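Activating signal cointegrator 1 complex subunit 2 (Homo sapiens, PDB 6YXQ) binds K63-linked polyubiquitin and, in the ASCC complex, recruits ASCC3 and ALKBH3 to sites of DNA damage, this N-terminal part contacting ASCC3. Local coordinates at residues 131-137 with 182-187; 150-155 with 190-194. The contacts are given in a common frame with arbitrary orientation. Numbering follows the deposited sequence.

Contact 1 of 2, residues 131-137 with 182-187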
# COMPACT_ATOMS: atom_id res chain seq x y z
N PHE B 131 -7.85 0.26 -4.77
CA PHE B 131 -8.55 0.62 -3.54
C PHE B 131 -9.45 1.83 -3.75
O PHE B 131 -10.52 1.91 -3.13
CB PHE B 131 -7.54 0.84 -2.41
CG PHE B 131 -7.18 -0.43 -1.72
CD1 PHE B 131 -8.05 -1.01 -0.81
CD2 PHE B 131 -6.00 -1.10 -2.03
CE1 PHE B 131 -7.74 -2.21 -0.19
CE2 PHE B 131 -5.68 -2.30 -1.41
CZ PHE B 131 -6.55 -2.86 -0.49
N LEU B 132 -9.08 2.75 -4.64
CA LEU B 132 -9.99 3.83 -5.01
C LEU B 132 -11.27 3.28 -5.62
O LEU B 132 -12.38 3.72 -5.27
CB LEU B 132 -9.31 4.77 -6.00
CG LEU B 132 -9.71 6.24 -5.95
CD1 LEU B 132 -8.80 7.01 -6.87
CD2 LEU B 132 -11.16 6.48 -6.34
N ARG B 133 -11.14 2.35 -6.56
CA ARG B 133 -12.32 1.78 -7.20
C ARG B 133 -13.25 1.17 -6.17
O ARG B 133 -14.47 1.36 -6.23
CB ARG B 133 -11.93 0.75 -8.25
CG ARG B 133 -12.99 0.59 -9.32
CD ARG B 133 -12.50 -0.20 -10.51
NE ARG B 133 -13.50 -0.21 -11.56
CZ ARG B 133 -13.45 -0.99 -12.63
NH1 ARG B 133 -12.44 -1.83 -12.80
NH2 ARG B 133 -14.42 -0.93 -13.54
N MSE B 134 -12.70 0.44 -5.21
CA MSE B 134 -13.54 -0.21 -4.21
C MSE B 134 -14.10 0.74 -3.16
O MSE B 134 -15.16 0.49 -2.58
CB MSE B 134 -12.79 -1.33 -3.53
CG MSE B 134 -12.33 -2.42 -4.46
SE MSE B 134 -11.58 -3.91 -3.46
CE MSE B 134 -9.81 -3.24 -3.11
N SER B 135 -13.39 1.84 -2.92
CA SER B 135 -13.92 2.85 -2.00
C SER B 135 -15.05 3.65 -2.63
O SER B 135 -15.92 4.15 -1.92
CB SER B 135 -12.79 3.79 -1.57
OG SER B 135 -12.27 4.47 -2.69
N THR B 136 -15.05 3.78 -3.96
CA THR B 136 -16.12 4.51 -4.64
C THR B 136 -17.35 3.62 -4.81
O THR B 136 -17.25 2.49 -5.30
CB THR B 136 -15.66 5.00 -6.01
OG1 THR B 136 -14.29 5.43 -5.95
CG2 THR B 136 -16.54 6.16 -6.48
N HIS B 137 -18.51 4.13 -4.40
CA HIS B 137 -19.77 3.43 -4.63
C HIS B 137 -20.53 3.96 -5.83
O HIS B 137 -21.58 3.40 -6.18
CB HIS B 137 -20.66 3.49 -3.37
CG HIS B 137 -21.11 4.88 -3.00
ND1 HIS B 137 -20.22 5.90 -2.76
CD2 HIS B 137 -22.34 5.39 -2.81
CE1 HIS B 137 -20.89 7.00 -2.45
NE2 HIS B 137 -22.19 6.71 -2.48
N LYS B 182 -11.17 11.40 0.81
CA LYS B 182 -12.48 11.08 0.25
C LYS B 182 -12.78 9.60 0.39
O LYS B 182 -13.86 9.22 0.87
CB LYS B 182 -12.55 11.51 -1.22
CG LYS B 182 -13.92 11.31 -1.86
CD LYS B 182 -13.81 10.97 -3.35
CE LYS B 182 -14.67 9.76 -3.73
NZ LYS B 182 -14.32 9.22 -5.08
N MSE B 183 -11.83 8.75 0.02
CA MSE B 183 -12.03 7.31 0.14
C MSE B 183 -12.37 6.85 1.55
O MSE B 183 -13.38 6.16 1.77
CB MSE B 183 -10.79 6.55 -0.33
CG MSE B 183 -10.50 6.69 -1.80
SE MSE B 183 -8.61 6.81 -2.16
CE MSE B 183 -8.04 5.03 -1.69
N ILE B 184 -11.50 7.19 2.50
CA ILE B 184 -11.67 6.71 3.87
C ILE B 184 -12.96 7.26 4.46
O ILE B 184 -13.74 6.52 5.09
CB ILE B 184 -10.45 7.08 4.73
CG1 ILE B 184 -9.16 6.62 4.06
CG2 ILE B 184 -10.56 6.43 6.09
CD1 ILE B 184 -8.94 5.12 4.08
N GLY B 185 -13.21 8.55 4.27
CA GLY B 185 -14.45 9.13 4.74
C GLY B 185 -15.66 8.46 4.14
O GLY B 185 -16.67 8.26 4.82
N ASN B 186 -15.57 8.07 2.87
CA ASN B 186 -16.71 7.42 2.23
C ASN B 186 -16.95 6.03 2.80
O ASN B 186 -18.10 5.65 3.04
CB ASN B 186 -16.50 7.34 0.72
CG ASN B 186 -17.77 6.94 -0.01
OD1 ASN B 186 -18.85 7.51 0.23
ND2 ASN B 186 -17.66 5.96 -0.90
N ILE B 187 -15.89 5.26 3.03
CA ILE B 187 -16.14 3.91 3.56
C ILE B 187 -16.66 3.99 4.99
O ILE B 187 -17.57 3.24 5.37
CB ILE B 187 -14.90 3.01 3.42
CG1 ILE B 187 -13.86 3.28 4.50
CG2 ILE B 187 -14.29 3.13 2.03
CD1 ILE B 187 -12.61 2.45 4.30
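Two hydrogen bonds from one amide tie the C-terminal end of helix 114-135 to helix 177-190. Asn186 ND2 donates to the backbone carbonyl Ser135 O at 2.7 Å and to His137 ND1 at 3.2 Å, serving the last helical residue and the loop just behind it. The bond to ND1 requires this ring nitrogen to be unprotonated. Asn186 OD1 is held in turn by Gln190, one helical turn on. Within 131-137, Ser135 OG and Thr136 OG1 each hydrogen-bond to Leu132 O at 2.7 Å, in the last turn before Thr136 leaves helical geometry. This is helix-helix packing in an all-helical part of the chain: the segment axes approach to 9.5 Å at 36°, with Ser135 CA and Met183 CA closest, 5.3 Å apart. Apolar contact centres on selenomethionine Met183: its SE lies 4.0 Å from Leu132 CG and its CE 4.3 Å from Phe131 CB. Ser135 points toward the other helix: its OG is in tight van der Waals contact with Met183 CG, 3.0 Å, and its CB lies 4.0 Å from Ile187 CG2. Beyond the pair, Phe131 packs on helix 89-101, Leu132 on Leu171 and Arg133 on Phe167 of the ASCC3 chain.

Contact 2 of 2, residues 150-155 with 190-194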
# COMPACT_ATOMS: atom_id res chain seq x y z
N PHE B 150 -23.61 -1.44 -0.38
CA PHE B 150 -22.20 -1.24 -0.67
C PHE B 150 -21.35 -1.45 0.58
O PHE B 150 -20.35 -2.19 0.56
CB PHE B 150 -22.00 0.16 -1.27
CG PHE B 150 -20.59 0.67 -1.21
CD1 PHE B 150 -19.60 0.13 -2.03
CD2 PHE B 150 -20.25 1.70 -0.35
CE1 PHE B 150 -18.30 0.61 -1.98
CE2 PHE B 150 -18.96 2.18 -0.29
CZ PHE B 150 -17.98 1.64 -1.11
N GLY B 151 -21.73 -0.82 1.70
CA GLY B 151 -20.96 -0.97 2.92
C GLY B 151 -21.00 -2.39 3.47
O GLY B 151 -20.02 -2.87 4.06
N GLU B 152 -22.14 -3.06 3.31
CA GLU B 152 -22.21 -4.48 3.64
C GLU B 152 -21.17 -5.26 2.86
O GLU B 152 -20.39 -6.02 3.45
CB GLU B 152 -23.62 -5.02 3.36
CG GLU B 152 -24.05 -6.16 4.26
CD GLU B 152 -25.56 -6.31 4.32
OE1 GLU B 152 -26.08 -6.77 5.36
OE2 GLU B 152 -26.23 -5.98 3.31
N ILE B 153 -21.10 -5.04 1.54
CA ILE B 153 -20.09 -5.71 0.72
C ILE B 153 -18.69 -5.42 1.26
O ILE B 153 -17.86 -6.34 1.44
CB ILE B 153 -20.20 -5.26 -0.74
CG1 ILE B 153 -21.37 -5.94 -1.44
CG2 ILE B 153 -18.90 -5.53 -1.48
CD1 ILE B 153 -21.78 -5.25 -2.73
N LEU B 154 -18.41 -4.14 1.52
CA LEU B 154 -17.08 -3.69 1.95
C LEU B 154 -16.62 -4.37 3.22
O LEU B 154 -15.64 -5.13 3.20
CB LEU B 154 -17.06 -2.19 2.16
CG LEU B 154 -17.16 -1.28 0.97
CD1 LEU B 154 -16.35 -0.04 1.28
CD2 LEU B 154 -16.65 -2.00 -0.26
N TYR B 155 -17.30 -4.05 4.34
CA TYR B 155 -17.02 -4.77 5.57
C TYR B 155 -16.94 -6.24 5.32
O TYR B 155 -16.20 -6.92 5.98
CB TYR B 155 -18.03 -4.49 6.68
CG TYR B 155 -17.57 -4.95 8.06
CD1 TYR B 155 -17.61 -6.30 8.47
CD2 TYR B 155 -17.07 -4.02 8.94
CE1 TYR B 155 -17.17 -6.66 9.76
CE2 TYR B 155 -16.64 -4.38 10.22
CZ TYR B 155 -16.69 -5.70 10.62
OH TYR B 155 -16.26 -6.05 11.88
N GLN B 190 -20.41 5.05 4.60
CA GLN B 190 -21.31 4.03 4.08
C GLN B 190 -21.40 2.83 5.00
O GLN B 190 -22.45 2.18 5.06
CB GLN B 190 -20.87 3.60 2.68
CG GLN B 190 -20.73 4.73 1.64
CD GLN B 190 -21.89 5.74 1.65
OE1 GLN B 190 -23.03 5.41 1.98
NE2 GLN B 190 -21.57 6.97 1.27
N GLN B 191 -20.34 2.52 5.74
CA GLN B 191 -20.36 1.43 6.71
C GLN B 191 -19.74 1.94 8.01
O GLN B 191 -18.52 1.95 8.16
CB GLN B 191 -19.63 0.20 6.19
CG GLN B 191 -19.38 -0.89 7.22
CD GLN B 191 -20.64 -1.34 7.92
OE1 GLN B 191 -21.18 -0.64 8.79
NE2 GLN B 191 -21.15 -2.50 7.53
N PRO B 192 -20.57 2.39 8.96
CA PRO B 192 -20.01 2.97 10.18
C PRO B 192 -19.50 1.95 11.18
O PRO B 192 -18.92 2.36 12.20
CB PRO B 192 -21.20 3.76 10.77
CG PRO B 192 -22.22 3.83 9.65
CD PRO B 192 -22.02 2.59 8.86
N SER B 193 -19.66 0.66 10.93
CA SER B 193 -19.19 -0.33 11.89
C SER B 193 -17.67 -0.40 11.94
O SER B 193 -17.13 -1.06 12.84
CB SER B 193 -19.78 -1.71 11.58
OG SER B 193 -21.15 -1.76 11.94
N TYR B 194 -16.98 0.27 11.02
CA TYR B 194 -15.52 0.37 11.12
C TYR B 194 -15.11 1.15 12.36
O TYR B 194 -14.11 0.81 13.01
CB TYR B 194 -14.97 1.01 9.85
CG TYR B 194 -14.99 0.07 8.67
CD1 TYR B 194 -14.33 -1.15 8.73
CD2 TYR B 194 -15.70 0.37 7.52
CE1 TYR B 194 -14.35 -2.02 7.67
CE2 TYR B 194 -15.74 -0.50 6.45
CZ TYR B 194 -15.05 -1.69 6.53
OH TYR B 194 -15.06 -2.56 5.48
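Gln190, the last helical residue of 177-190, lays its CB against the ring edge of Phe150, 3.6 Å from CD2, while its NE2 hydrogen-bonds to Asn186 OD1. Gln190 O lies beside helix 147-156, 4.1 Å from Gly151 CA. Here the backbones come closest, with Gly151 CA and Gln191 CA 4.5 Å apart. A CB on Gly151 would clash with Gln190 O and Gln191 CB, so the absent side chain permits this close approach. Gln191 breaks the helix and reaches across the gap: its NE2 lies 3.7 Å from Gly151 O and 3.8 Å from Tyr155 CB. Its other amide atom, OE1, accepts from Ser193 N at 2.9 Å, a capping bond at the turn into the next helix. Ser193 CB then touches the Tyr155 ring at CE2, 4.3 Å away. Tyr194 presents one ring face to Tyr155, with Tyr155 CD2 3.6 Å from Tyr194 CE1; the rings meet obliquely, planes at 34° and centroids 5.3 Å apart. Tyr194 OH is 2.9 Å from Tyr155 N, too poorly angled for a hydrogen bond; Tyr155 N bonds to Gly151 O within its helix. Tyr194 OH is hydrogen-bonded with Phe160 O, and Tyr155 OH with Asp197 OD1. Helix 147-156 thus packs across the short connection between helices 177-190 and 193-216, and Trp82 of helix 78-87 touches it at Phe150, Ile153 and Leu154.

Contacts 1 and 2 lie side by side, their centres 11 Å apart, and the segments alternate along the chain: helices 114-135 and 147-156 come in succession, as do 177-190 and 193-216, and each contact joins one pair to the other. Phe150 bridges them directly. Its CZ sits 3.3 Å from Ser135 O, the carbonyl also used in contact 1, its CE1 3.2 Å from Met134 O, and its CD2 3.5 Å from His137 CB. Leu154 CD2 also packs 3.7 Å from Met134 O. The bond between Asn186 and Gln190 couples the two along helix 177-190. ASCC3 reaches contact 1, whereas no other protein chain touches the segments of contact 2.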